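Local coordinates for CRISPR-associated protein CasA/Cse1 (Thermus thermophilus, PDB 4AN8) that is a subunit of the type I-E CRISPR Cascade ribonucleoprotein complex, which probably helps defend the bacterium against viruses and plasmids, at residues K151-Q165 with P248-R262. Residues are numbered along the deposited sequence; the frame is centred on the assembly and turned at random.
With ACT (acetate ion), chain D; ACT (acetate ion), chain C.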
loop_
_atom_site.group_PDB
_atom_site.type_symbol
_atom_site.label_atom_id
_atom_site.label_comp_id
_atom_site.label_asym_id
_atom_site.label_seq_id
_atom_site.Cartn_x
_atom_site.Cartn_y
_atom_site.Cartn_z
ATOM N N LYS A 151 10.800 25.997 -1.833
ATOM C CA LYS A 151 10.436 25.787 -3.210
ATOM C C LYS A 151 10.715 24.326 -3.598
ATOM O O LYS A 151 11.837 23.842 -3.477
ATOM C CB LYS A 151 11.235 26.728 -4.101
ATOM C CG LYS A 151 10.736 26.783 -5.518
ATOM C CD LYS A 151 11.837 27.167 -6.516
ATOM C CE LYS A 151 12.581 28.421 -6.097
ATOM N NZ LYS A 151 13.871 28.602 -6.832
ATOM N N ALA A 152 9.688 23.625 -4.060
ATOM C CA ALA A 152 9.879 22.298 -4.633
ATOM C C ALA A 152 10.505 22.410 -6.011
ATOM O O ALA A 152 10.235 23.362 -6.744
ATOM C CB ALA A 152 8.554 21.587 -4.740
ATOM N N THR A 153 11.332 21.435 -6.370
ATOM C CA THR A 153 11.711 21.269 -7.769
ATOM C C THR A 153 10.510 20.720 -8.519
ATOM O O THR A 153 9.585 20.208 -7.907
ATOM C CB THR A 153 12.878 20.270 -7.975
ATOM O OG1 THR A 153 12.487 18.983 -7.474
ATOM C CG2 THR A 153 14.147 20.734 -7.269
ATOM N N TYR A 154 10.529 20.812 -9.840
ATOM C CA TYR A 154 9.461 20.235 -10.641
ATOM C C TYR A 154 9.259 18.761 -10.298
ATOM O O TYR A 154 8.119 18.312 -10.167
ATOM C CB TYR A 154 9.743 20.407 -12.127
ATOM C CG TYR A 154 9.791 21.854 -12.560
ATOM C CD1 TYR A 154 8.959 22.800 -11.977
ATOM C CD2 TYR A 154 10.683 22.278 -13.541
ATOM C CE1 TYR A 154 9.001 24.125 -12.363
ATOM C CE2 TYR A 154 10.732 23.598 -13.931
ATOM C CZ TYR A 154 9.885 24.521 -13.339
ATOM O OH TYR A 154 9.927 25.839 -13.736
ATOM N N ALA A 155 10.359 18.020 -10.135
ATOM C CA ALA A 155 10.270 16.587 -9.867
ATOM C C ALA A 155 9.539 16.348 -8.551
ATOM O O ALA A 155 8.687 15.486 -8.474
ATOM C CB ALA A 155 11.672 15.912 -9.865
ATOM N N GLN A 156 9.847 17.131 -7.523
ATOM C CA GLN A 156 9.173 16.943 -6.243
ATOM C C GLN A 156 7.697 17.356 -6.307
ATOM O O GLN A 156 6.867 16.740 -5.653
ATOM C CB GLN A 156 9.859 17.702 -5.115
ATOM C CG GLN A 156 11.327 17.427 -4.946
ATOM C CD GLN A 156 11.924 18.285 -3.843
ATOM O OE1 GLN A 156 11.961 19.500 -3.959
ATOM N NE2 GLN A 156 12.347 17.651 -2.743
ATOM N N ALA A 157 7.364 18.397 -7.074
ATOM C CA ALA A 157 5.959 18.792 -7.195
ATOM C C ALA A 157 5.178 17.733 -7.963
ATOM O O ALA A 157 4.056 17.407 -7.620
ATOM C CB ALA A 157 5.808 20.163 -7.859
ATOM N N ALA A 158 5.780 17.187 -9.000
ATOM C CA ALA A 158 5.130 16.110 -9.751
ATOM C C ALA A 158 4.816 14.930 -8.830
ATOM O O ALA A 158 3.683 14.429 -8.809
ATOM C CB ALA A 158 6.004 15.677 -10.903
ATOM N N ARG A 159 5.807 14.518 -8.030
ATOM C CA ARG A 159 5.583 13.398 -7.122
ATOM C C ARG A 159 4.538 13.683 -6.033
ATOM O O ARG A 159 3.734 12.826 -5.713
ATOM C CB ARG A 159 6.896 12.881 -6.525
ATOM C CG ARG A 159 7.847 12.347 -7.609
ATOM C CD ARG A 159 9.013 11.584 -7.034
ATOM N NE ARG A 159 9.855 12.405 -6.171
ATOM C CZ ARG A 159 10.967 13.027 -6.565
ATOM N NH1 ARG A 159 11.369 12.940 -7.820
ATOM N NH2 ARG A 159 11.673 13.745 -5.698
ATOM N N ALA A 160 4.560 14.883 -5.470
ATOM C CA ALA A 160 3.600 15.247 -4.451
ATOM C C ALA A 160 2.183 15.280 -5.063
ATOM O O ALA A 160 1.219 14.843 -4.447
ATOM C CB ALA A 160 3.961 16.592 -3.876
ATOM N N LEU A 161 2.071 15.785 -6.289
ATOM C CA LEU A 161 0.788 15.774 -6.989
ATOM C C LEU A 161 0.232 14.356 -7.054
ATOM O O LEU A 161 -0.907 14.106 -6.694
ATOM C CB LEU A 161 0.943 16.343 -8.394
ATOM C CG LEU A 161 -0.283 16.263 -9.314
ATOM C CD1 LEU A 161 -1.513 16.942 -8.687
ATOM C CD2 LEU A 161 0.045 16.851 -10.707
ATOM N N LEU A 162 1.056 13.429 -7.517
ATOM C CA LEU A 162 0.635 12.062 -7.740
ATOM C C LEU A 162 0.233 11.428 -6.428
ATOM O O LEU A 162 -0.760 10.741 -6.349
ATOM C CB LEU A 162 1.774 11.245 -8.321
ATOM C CG LEU A 162 1.808 11.023 -9.815
ATOM C CD1 LEU A 162 2.887 9.940 -10.068
ATOM C CD2 LEU A 162 0.442 10.555 -10.323
ATOM N N VAL A 163 1.021 11.663 -5.387
ATOM C CA VAL A 163 0.677 11.081 -4.113
ATOM C C VAL A 163 -0.693 11.602 -3.677
ATOM O O VAL A 163 -1.558 10.829 -3.270
ATOM C CB VAL A 163 1.749 11.381 -3.040
ATOM C CG1 VAL A 163 1.177 11.116 -1.627
ATOM C CG2 VAL A 163 3.035 10.558 -3.333
ATOM N N HIS A 164 -0.883 12.914 -3.767
ATOM C CA HIS A 164 -2.116 13.512 -3.248
ATOM C C HIS A 164 -3.363 12.988 -3.943
ATOM O O HIS A 164 -4.375 12.766 -3.300
ATOM C CB HIS A 164 -2.058 15.044 -3.353
ATOM C CG HIS A 164 -3.169 15.749 -2.639
ATOM N ND1 HIS A 164 -3.318 15.712 -1.267
ATOM C CD2 HIS A 164 -4.173 16.531 -3.102
ATOM C CE1 HIS A 164 -4.371 16.425 -0.919
ATOM N NE2 HIS A 164 -4.911 16.931 -2.016
ATOM N N GLN A 165 -3.285 12.780 -5.254
ATOM C CA GLN A 165 -4.425 12.286 -6.040
ATOM C C GLN A 165 -4.815 10.846 -5.696
ATOM O O GLN A 165 -5.967 10.438 -5.928
ATOM C CB GLN A 165 -4.140 12.396 -7.554
ATOM C CG GLN A 165 -3.929 13.825 -8.068
ATOM C CD GLN A 165 -5.202 14.671 -7.978
ATOM O OE1 GLN A 165 -6.034 14.452 -7.110
ATOM N NE2 GLN A 165 -5.368 15.603 -8.897
ATOM N N PRO A 248 -8.630 11.684 -10.752
ATOM C CA PRO A 248 -8.458 13.082 -10.334
ATOM C C PRO A 248 -9.240 13.418 -9.057
ATOM O O PRO A 248 -10.357 13.928 -9.141
ATOM C CB PRO A 248 -9.023 13.863 -11.523
ATOM C CG PRO A 248 -10.139 12.987 -12.015
ATOM C CD PRO A 248 -9.678 11.541 -11.783
ATOM N N ALA A 249 -8.658 13.155 -7.884
ATOM C CA ALA A 249 -9.393 13.286 -6.624
ATOM C C ALA A 249 -9.574 14.736 -6.185
ATOM O O ALA A 249 -10.523 15.065 -5.471
ATOM C CB ALA A 249 -8.704 12.514 -5.540
ATOM N N ARG A 250 -8.639 15.591 -6.586
ATOM C CA ARG A 250 -8.699 16.985 -6.226
ATOM C C ARG A 250 -8.392 17.813 -7.457
ATOM O O ARG A 250 -7.709 17.338 -8.355
ATOM C CB ARG A 250 -7.679 17.286 -5.130
ATOM C CG ARG A 250 -7.903 16.489 -3.828
ATOM C CD ARG A 250 -9.109 17.043 -3.013
ATOM N NE ARG A 250 -9.227 16.338 -1.735
ATOM C CZ ARG A 250 -9.854 15.170 -1.592
ATOM N NH1 ARG A 250 -10.456 14.595 -2.640
ATOM N NH2 ARG A 250 -9.902 14.582 -0.404
ATOM N N GLY A 251 -8.899 19.051 -7.492
ATOM C CA GLY A 251 -8.478 20.000 -8.507
ATOM C C GLY A 251 -7.186 20.621 -8.034
ATOM O O GLY A 251 -7.105 21.142 -6.919
ATOM N N VAL A 252 -6.152 20.566 -8.866
ATOM C CA VAL A 252 -4.880 21.162 -8.496
ATOM C C VAL A 252 -4.335 21.874 -9.702
ATOM O O VAL A 252 -4.477 21.396 -10.835
ATOM C CB VAL A 252 -3.841 20.093 -8.068
ATOM C CG1 VAL A 252 -2.480 20.748 -7.831
ATOM C CG2 VAL A 252 -4.310 19.335 -6.824
ATOM N N ARG A 253 -3.720 23.029 -9.474
ATOM C CA ARG A 253 -2.908 23.647 -10.510
ATOM C C ARG A 253 -1.627 24.219 -9.925
ATOM O O ARG A 253 -1.640 25.314 -9.331
ATOM C CB ARG A 253 -3.653 24.756 -11.245
ATOM C CG ARG A 253 -3.227 24.830 -12.687
ATOM C CD ARG A 253 -2.707 26.187 -13.080
ATOM N NE ARG A 253 -3.700 27.239 -12.915
ATOM C CZ ARG A 253 -3.465 28.525 -13.163
ATOM N NH1 ARG A 253 -2.272 28.911 -13.597
ATOM N NH2 ARG A 253 -4.420 29.422 -12.982
ATOM N N LEU A 254 -0.533 23.483 -10.101
ATOM C CA LEU A 254 0.768 23.941 -9.625
ATOM C C LEU A 254 1.122 25.250 -10.314
ATOM O O LEU A 254 0.934 25.391 -11.515
ATOM C CB LEU A 254 1.837 22.908 -9.932
ATOM C CG LEU A 254 1.508 21.519 -9.423
ATOM C CD1 LEU A 254 2.557 20.539 -9.931
ATOM C CD2 LEU A 254 1.387 21.482 -7.881
ATOM N N LEU A 255 1.634 26.198 -9.543
ATOM C CA LEU A 255 2.059 27.479 -10.084
ATOM C C LEU A 255 3.599 27.513 -10.255
ATOM O O LEU A 255 4.350 27.263 -9.310
ATOM C CB LEU A 255 1.579 28.618 -9.164
ATOM C CG LEU A 255 0.075 28.624 -8.813
ATOM C CD1 LEU A 255 -0.333 29.885 -8.004
ATOM C CD2 LEU A 255 -0.772 28.488 -10.077
ATOM N N ASP A 256 4.054 27.832 -11.461
ATOM C CA ASP A 256 5.471 27.823 -11.782
ATOM C C ASP A 256 6.141 29.122 -11.317
ATOM O O ASP A 256 5.822 30.211 -11.813
ATOM C CB ASP A 256 5.628 27.621 -13.297
ATOM C CG ASP A 256 7.085 27.577 -13.755
ATOM O OD1 ASP A 256 8.009 27.584 -12.901
ATOM O OD2 ASP A 256 7.293 27.516 -14.997
ATOM N N GLU A 257 7.060 29.000 -10.359
ATOM C CA GLU A 257 7.859 30.133 -9.873
ATOM C C GLU A 257 8.947 30.547 -10.858
ATOM O O GLU A 257 9.594 31.561 -10.668
ATOM C CB GLU A 257 8.546 29.783 -8.555
ATOM C CG GLU A 257 7.616 29.451 -7.425
ATOM C CD GLU A 257 6.811 30.650 -6.962
ATOM O OE1 GLU A 257 7.373 31.461 -6.201
ATOM O OE2 GLU A 257 5.620 30.775 -7.346
ATOM N N GLY A 258 9.159 29.757 -11.900
ATOM C CA GLY A 258 10.217 30.033 -12.855
ATOM C C GLY A 258 11.157 28.848 -12.978
ATOM O O GLY A 258 11.516 28.434 -14.091
ATOM N N ASP A 259 11.545 28.287 -11.833
ATOM C CA ASP A 259 12.353 27.070 -11.819
ATOM C C ASP A 259 11.945 26.127 -10.681
ATOM O O ASP A 259 12.736 25.303 -10.242
ATOM C CB ASP A 259 13.825 27.418 -11.678
ATOM C CG ASP A 259 14.119 28.101 -10.381
ATOM O OD1 ASP A 259 13.228 28.111 -9.512
ATOM O OD2 ASP A 259 15.233 28.630 -10.222
ATOM N N GLY A 260 10.716 26.271 -10.199
ATOM C CA GLY A 260 10.214 25.477 -9.096
ATOM C C GLY A 260 8.785 25.850 -8.722
ATOM O O GLY A 260 8.136 26.684 -9.374
ATOM N N VAL A 261 8.294 25.234 -7.653
ATOM C CA VAL A 261 6.914 25.434 -7.233
ATOM C C VAL A 261 6.845 25.708 -5.740
ATOM O O VAL A 261 7.471 25.007 -4.945
ATOM C CB VAL A 261 6.043 24.181 -7.542
ATOM C CG1 VAL A 261 4.684 24.301 -6.871
ATOM C CG2 VAL A 261 5.910 23.979 -9.044
ATOM N N ARG A 262 6.074 26.726 -5.367
ATOM C CA ARG A 262 5.780 27.004 -3.964
ATOM C C ARG A 262 4.291 26.878 -3.647
ATOM O O ARG A 262 3.930 26.469 -2.554
ATOM C CB ARG A 262 6.239 28.413 -3.572
ATOM C CG ARG A 262 7.747 28.642 -3.557
ATOM C CD ARG A 262 8.076 30.095 -3.133
ATOM N NE ARG A 262 9.506 30.298 -2.966
ATOM C CZ ARG A 262 10.320 30.738 -3.920
ATOM N NH1 ARG A 262 9.847 31.052 -5.123
ATOM N NH2 ARG A 262 11.613 30.870 -3.666
HETATM C C ACT D . -8.845 17.485 1.491
HETATM O O ACT D . -8.261 16.542 0.877
HETATM O OXT ACT D . -8.634 18.654 1.056
HETATM C CH3 ACT D . -9.740 17.222 2.681
HETATM C C ACT C . -1.872 13.370 1.389
HETATM O O ACT C . -1.209 13.445 0.308
HETATM O OXT ACT C . -2.580 14.392 1.690
HETATM C CH3 ACT C . -1.828 12.127 2.264
HETATM O O HOH W 1 13.034 22.079 -10.869
#
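Asp256 OD1 is gripped from both faces of its carboxylate: Tyr154 OH donates from one at 2.7 Å, and Gly258 N comes from the other, closing an Asx turn where the chain reverses after strand 250-256. OD2 of the same carboxylate forms a salt bridge with Lys10. The tyrosine ring, turned 80° from the carboxylate, runs beside the turn, with Asp259 O over one face near the rim.

Where the chain returns, Ala152 and Val261 make a single antiparallel bridge, a hydrogen-bonded pair: Ala152 N donates to Val261 O and Val261 N to Ala152 O, both at 2.8 Å. Beside it Lys151, CG anti to the backbone N (chi1 -168°), runs along Gly260, bends at chi3 and brings NZ into a salt bridge on the syn side of Asp259 OD1, 2.8 Å away. Lys151 CD lies 3.5 Å from Gly260 CA, tighter than usual carbon contact. The lysine's aliphatic chain also passes over one face of the Arg262 guanidinium, which is held in turn by Glu257.

At the far end Gln165 works as a two-way clamp on Arg250: OE1 accepts from Arg250 N on an in-plane lone pair (2.9 Å), while NE2 donates to Arg250 O (3.0 Å). The bend at chi2 (-67°) folds the amide back onto the Arg250 backbone. Next to it, His164 crosses the Arg250 side chain and bonds Tyr266 through NE2.

Between these ends, Ala157 meets Leu254 and Val261, and Leu161 CD1 rests on Val252. Helix segment 154-165 runs nearly antiparallel to strand 250-256, between its sheet, where strand 261-273 pairs alongside, and helix 50-67, which packs against Leu162 and Val163.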